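Local coordinates for protein D-alanyl-D-alanine carboxypeptidase (Vibrio cholerae, PDB 5TR7) that probably removes the terminal D-alanine from peptidoglycan precursor peptides, as a penicillin-binding serine carboxypeptidase of the S11 family, at residues A116-D119 with L120-W124; T230-E233 with N234-K237. All blocks are in the same frame, centred on the assembly; numbering follows the deposited sequence.

Interaction 1: residues A116-D119 with L120-W124; sequences AFVD and LMNAW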
loop_
_atom_site.group_PDB
_atom_site.type_symbol
_atom_site.label_atom_id
_atom_site.label_comp_id
_atom_site.label_asym_id
_atom_site.label_seq_id
_atom_site.Cartn_x
_atom_site.Cartn_y
_atom_site.Cartn_z
ATOM N N ALA A 116 9.512 2.585 17.268
ATOM C CA ALA A 116 8.668 1.565 17.880
ATOM C C ALA A 116 7.597 1.173 16.904
ATOM O O ALA A 116 7.247 0.014 16.797
ATOM C CB ALA A 116 8.073 2.076 19.176
ATOM N N PHE A 117 7.088 2.113 16.118
ATOM C CA PHE A 117 6.029 1.760 15.112
ATOM C C PHE A 117 6.609 0.760 14.140
ATOM O O PHE A 117 5.965 -0.235 13.812
ATOM C CB PHE A 117 5.454 2.964 14.406
ATOM C CG PHE A 117 4.327 2.645 13.462
ATOM C CD1 PHE A 117 3.046 2.504 13.927
ATOM C CD2 PHE A 117 4.565 2.462 12.098
ATOM C CE1 PHE A 117 1.982 2.220 13.038
ATOM C CE2 PHE A 117 3.546 2.142 11.232
ATOM C CZ PHE A 117 2.235 2.070 11.695
ATOM N N VAL A 118 7.860 0.974 13.768
ATOM C CA VAL A 118 8.583 0.047 12.875
ATOM C C VAL A 118 8.706 -1.355 13.536
ATOM O O VAL A 118 8.587 -2.375 12.872
ATOM C CB VAL A 118 9.929 0.616 12.417
ATOM C CG1 VAL A 118 10.647 -0.394 11.587
ATOM C CG2 VAL A 118 9.746 1.863 11.574
ATOM N N ASP A 119 8.927 -1.400 14.835
ATOM C CA ASP A 119 8.935 -2.713 15.543
ATOM C C ASP A 119 7.591 -3.405 15.309
ATOM O O ASP A 119 7.537 -4.564 14.926
ATOM C CB ASP A 119 9.174 -2.550 17.074
ATOM C CG ASP A 119 10.570 -2.042 17.416
ATOM O OD1 ASP A 119 11.429 -2.079 16.516
ATOM O OD2 ASP A 119 10.857 -1.682 18.599
ATOM N N LEU A 120 6.479 -2.715 15.520
ATOM C CA LEU A 120 5.185 -3.366 15.245
ATOM C C LEU A 120 5.073 -3.781 13.753
ATOM O O LEU A 120 4.561 -4.876 13.459
ATOM C CB LEU A 120 4.002 -2.462 15.503
ATOM C CG LEU A 120 3.890 -1.918 16.922
ATOM C CD1 LEU A 120 2.735 -0.926 16.869
ATOM C CD2 LEU A 120 3.692 -3.014 17.969
ATOM N N MET A 121 5.557 -2.941 12.825
ATOM C CA MET A 121 5.482 -3.297 11.422
ATOM C C MET A 121 6.154 -4.624 11.147
ATOM O O MET A 121 5.568 -5.480 10.514
ATOM C CB MET A 121 6.100 -2.239 10.485
ATOM C CG MET A 121 5.465 -0.856 10.490
ATOM S SD MET A 121 6.434 0.417 9.624
ATOM C CE MET A 121 6.110 0.022 7.922
ATOM N N ASN A 122 7.378 -4.813 11.604
ATOM C CA ASN A 122 8.099 -6.080 11.382
ATOM C C ASN A 122 7.516 -7.229 12.148
ATOM O O ASN A 122 7.633 -8.377 11.706
ATOM C CB ASN A 122 9.604 -5.937 11.711
ATOM C CG ASN A 122 10.312 -4.970 10.746
ATOM O OD1 ASN A 122 10.184 -5.083 9.504
ATOM N ND2 ASN A 122 11.017 -3.974 11.305
ATOM N N ALA A 123 6.955 -6.993 13.320
ATOM C CA ALA A 123 6.340 -8.120 14.051
ATOM C C ALA A 123 5.110 -8.568 13.243
ATOM O O ALA A 123 4.887 -9.758 13.029
ATOM C CB ALA A 123 5.933 -7.730 15.461
ATOM N N TRP A 124 4.337 -7.619 12.719
ATOM C CA TRP A 124 3.192 -8.046 11.885
ATOM C C TRP A 124 3.624 -8.722 10.590
ATOM O O TRP A 124 3.032 -9.731 10.178
ATOM C CB TRP A 124 2.228 -6.936 11.580
ATOM C CG TRP A 124 1.273 -6.654 12.704
ATOM C CD1 TRP A 124 1.316 -5.603 13.564
ATOM C CD2 TRP A 124 0.130 -7.442 13.090
ATOM N NE1 TRP A 124 0.306 -5.699 14.462
ATOM C CE2 TRP A 124 -0.480 -6.780 14.158
ATOM C CE3 TRP A 124 -0.443 -8.638 12.625
ATOM C CZ2 TRP A 124 -1.628 -7.293 14.813
ATOM C CZ3 TRP A 124 -1.605 -9.129 13.265
ATOM C CH2 TRP A 124 -2.164 -8.449 14.333
#
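F117 and M121 meet one helical turn apart: M121 lays its CG 3.6 Å from CE2 of the F117 ring. SD sits 4.7 Å from the ring centroid, 67° off the normal, a Met-aromatic contact of oblique geometry. The phenyl is placed by a CG anti to the backbone N, while M121 CG stands anti to the carbonyl carbon (chi1 -62°), with chi2 extended so that SD is carried along the ring. V118 adds a looser apolar touch, CG2 to M121 SD at 4.1 Å.

Every carbonyl from A116 to D119 takes an i+4 amide. M121 N reaches F117 O at 2.9 Å, and N122 N gives V118 O the straightest of the four bonds (3.0 Å, 169° at the hydrogen); L120 N and A123 N serve A116 O and D119 O. This is regular alpha-helix within 114-127 of the transpeptidase-like, mainly helical region, where F117 and M121 pack on helix 37-50, the helix that follows the predicted nucleophile.

N122 ND2 lies 3.3 Å from V118 O but at a poor angle, with V118 CG1 alongside. Both ends of the amide are satisfied elsewhere, OD1 by F135 N. A116 N is hydrogen-bonded to T113 OG1, just before the helix.

Interaction 2: residues T230-E233 with N234-K237; sequences TDNE and NARK. With NO2 (nitrite ion), chain F.
With chi1 at 52°, N232 swings its CG between its own backbone N and carbonyl carbon, and OD1 thereby turns back onto the start of the helix. R236 instead runs its CG anti to the backbone N and bends at chi3, which carries the guanidinium round beside E233. N232 is the N-cap: OD1 accepts from A235 N at 2.8 Å, the donor tilted 32° from the amide carbonyl plane, and the first full-turn bond follows from R236 N to N232 O (3.0 Å).

E233 and R236 lie side by side and form a salt bridge, OE2 to NH2 2.8 Å, though its hydrogen bond is weak and the carboxylate and guanidinium planes stand 78° apart. The nitrite, probably from the crystallisation liquor, comes to the same guanidinium edge: NE gives O2 a 2.6 Å bond and NH2 a weak one, while K237 CG lies 3.2 Å from nitrite O1. G188 N is also hydrogen-bonded to the ion, and R186 gives E233 OE2 a second salt bridge. T230 OG1 rests 3.5 Å from R236 CB and is hydrogen-bonded to Y210 O. The turn joins strand 221-230 to helix 233-251, with R236 packed against neighbouring strand 209-218 and its NH1 hydrogen-bonded to N211 O.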
loop_
_atom_site.group_PDB
_atom_site.type_symbol
_atom_site.label_atom_id
_atom_site.label_comp_id
_atom_site.label_asym_id
_atom_site.label_seq_id
_atom_site.Cartn_x
_atom_site.Cartn_y
_atom_site.Cartn_z
ATOM N N THR A 230 7.540 -1.216 -13.796
ATOM C CA THR A 230 7.025 -0.917 -15.156
ATOM C C THR A 230 7.603 0.418 -15.583
ATOM O O THR A 230 7.997 1.255 -14.773
ATOM C CB THR A 230 5.503 -0.813 -15.246
ATOM O OG1 THR A 230 5.019 0.124 -14.292
ATOM C CG2 THR A 230 4.893 -2.184 -14.932
ATOM N N ASP A 231 7.696 0.624 -16.876
ATOM C CA ASP A 231 8.274 1.848 -17.392
ATOM C C ASP A 231 7.491 3.161 -17.264
ATOM O O ASP A 231 8.106 4.183 -17.358
ATOM C CB ASP A 231 8.752 1.584 -18.829
ATOM C CG ASP A 231 10.004 0.642 -18.865
ATOM O OD1 ASP A 231 10.630 0.388 -17.813
ATOM O OD2 ASP A 231 10.402 0.204 -19.964
ATOM N N ASN A 232 6.185 3.150 -17.060
ATOM C CA ASN A 232 5.420 4.405 -16.953
ATOM C C ASN A 232 4.079 4.085 -16.416
ATOM O O ASN A 232 3.738 2.909 -16.311
ATOM C CB ASN A 232 5.284 5.085 -18.321
ATOM C CG ASN A 232 4.756 4.146 -19.359
ATOM O OD1 ASN A 232 3.587 3.747 -19.329
ATOM N ND2 ASN A 232 5.616 3.750 -20.270
ATOM N N GLU A 233 3.339 5.117 -16.039
ATOM C CA GLU A 233 2.024 4.938 -15.441
ATOM C C GLU A 233 1.058 4.161 -16.331
ATOM O O GLU A 233 0.319 3.341 -15.815
ATOM C CB GLU A 233 1.438 6.242 -14.929
ATOM C CG GLU A 233 2.145 6.659 -13.644
ATOM C CD GLU A 233 1.489 7.814 -12.965
ATOM O OE1 GLU A 233 1.728 8.944 -13.423
ATOM O OE2 GLU A 233 0.778 7.598 -11.934
ATOM N N ASN A 234 1.115 4.347 -17.651
ATOM C CA ASN A 234 0.214 3.604 -18.538
ATOM C C ASN A 234 0.466 2.121 -18.545
ATOM O O ASN A 234 -0.489 1.348 -18.438
ATOM C CB ASN A 234 0.241 4.200 -19.912
ATOM C CG ASN A 234 -0.390 5.580 -19.911
ATOM O OD1 ASN A 234 -1.285 5.881 -19.062
ATOM N ND2 ASN A 234 0.037 6.431 -20.837
ATOM N N ALA A 235 1.752 1.751 -18.546
ATOM C CA ALA A 235 2.132 0.386 -18.491
ATOM C C ALA A 235 1.722 -0.191 -17.122
ATOM O O ALA A 235 1.200 -1.295 -17.057
ATOM C CB ALA A 235 3.643 0.253 -18.711
ATOM N N ARG A 236 1.956 0.524 -16.034
ATOM C CA ARG A 236 1.538 0.018 -14.716
ATOM C C ARG A 236 0.011 -0.433 -14.756
ATOM O O ARG A 236 -0.354 -1.544 -14.351
ATOM C CB ARG A 236 1.755 1.111 -13.689
ATOM C CG ARG A 236 1.124 0.834 -12.365
ATOM C CD ARG A 236 1.688 1.698 -11.291
ATOM N NE ARG A 236 1.375 3.134 -11.368
ATOM C CZ ARG A 236 1.943 4.005 -10.528
ATOM N NH1 ARG A 236 2.845 3.585 -9.633
ATOM N NH2 ARG A 236 1.664 5.290 -10.545
ATOM N N LYS A 237 -0.833 0.385 -15.353
ATOM C CA LYS A 237 -2.237 0.014 -15.460
ATOM C C LYS A 237 -2.446 -1.147 -16.416
ATOM O O LYS A 237 -3.064 -2.135 -16.042
ATOM C CB LYS A 237 -3.101 1.167 -15.928
ATOM C CG LYS A 237 -3.422 2.180 -14.850
ATOM C CD LYS A 237 -4.457 3.225 -15.299
ATOM C CE LYS A 237 -3.852 4.358 -16.117
ATOM N NZ LYS A 237 -4.908 5.386 -16.368
HETATM N N NO2 F . -1.716 3.789 -12.186
HETATM O O1 NO2 F . -2.716 4.325 -12.617
HETATM O O2 NO2 F . -0.566 4.482 -12.524
#

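Overall arrangement
The two contacts belong to different parts of the enzyme and do not touch: their centres are 31 Å apart, on opposite sides of the chain's centre, with nearest atoms about 18 Å apart. Interaction 1 lies in the helical part, interaction 2 where the five-stranded antiparallel sheet gives way to helix 233-251. Each nevertheless approaches the predicted catalytic centre. The side chain of M121 is about 11 Å from that of S35 and about 8 Å from that of K38; the side chain of R236 is about 8 Å from those of S35 and K201, the latter a predicted substrate-binding residue. Of the two, only interaction 2 holds the nitrite.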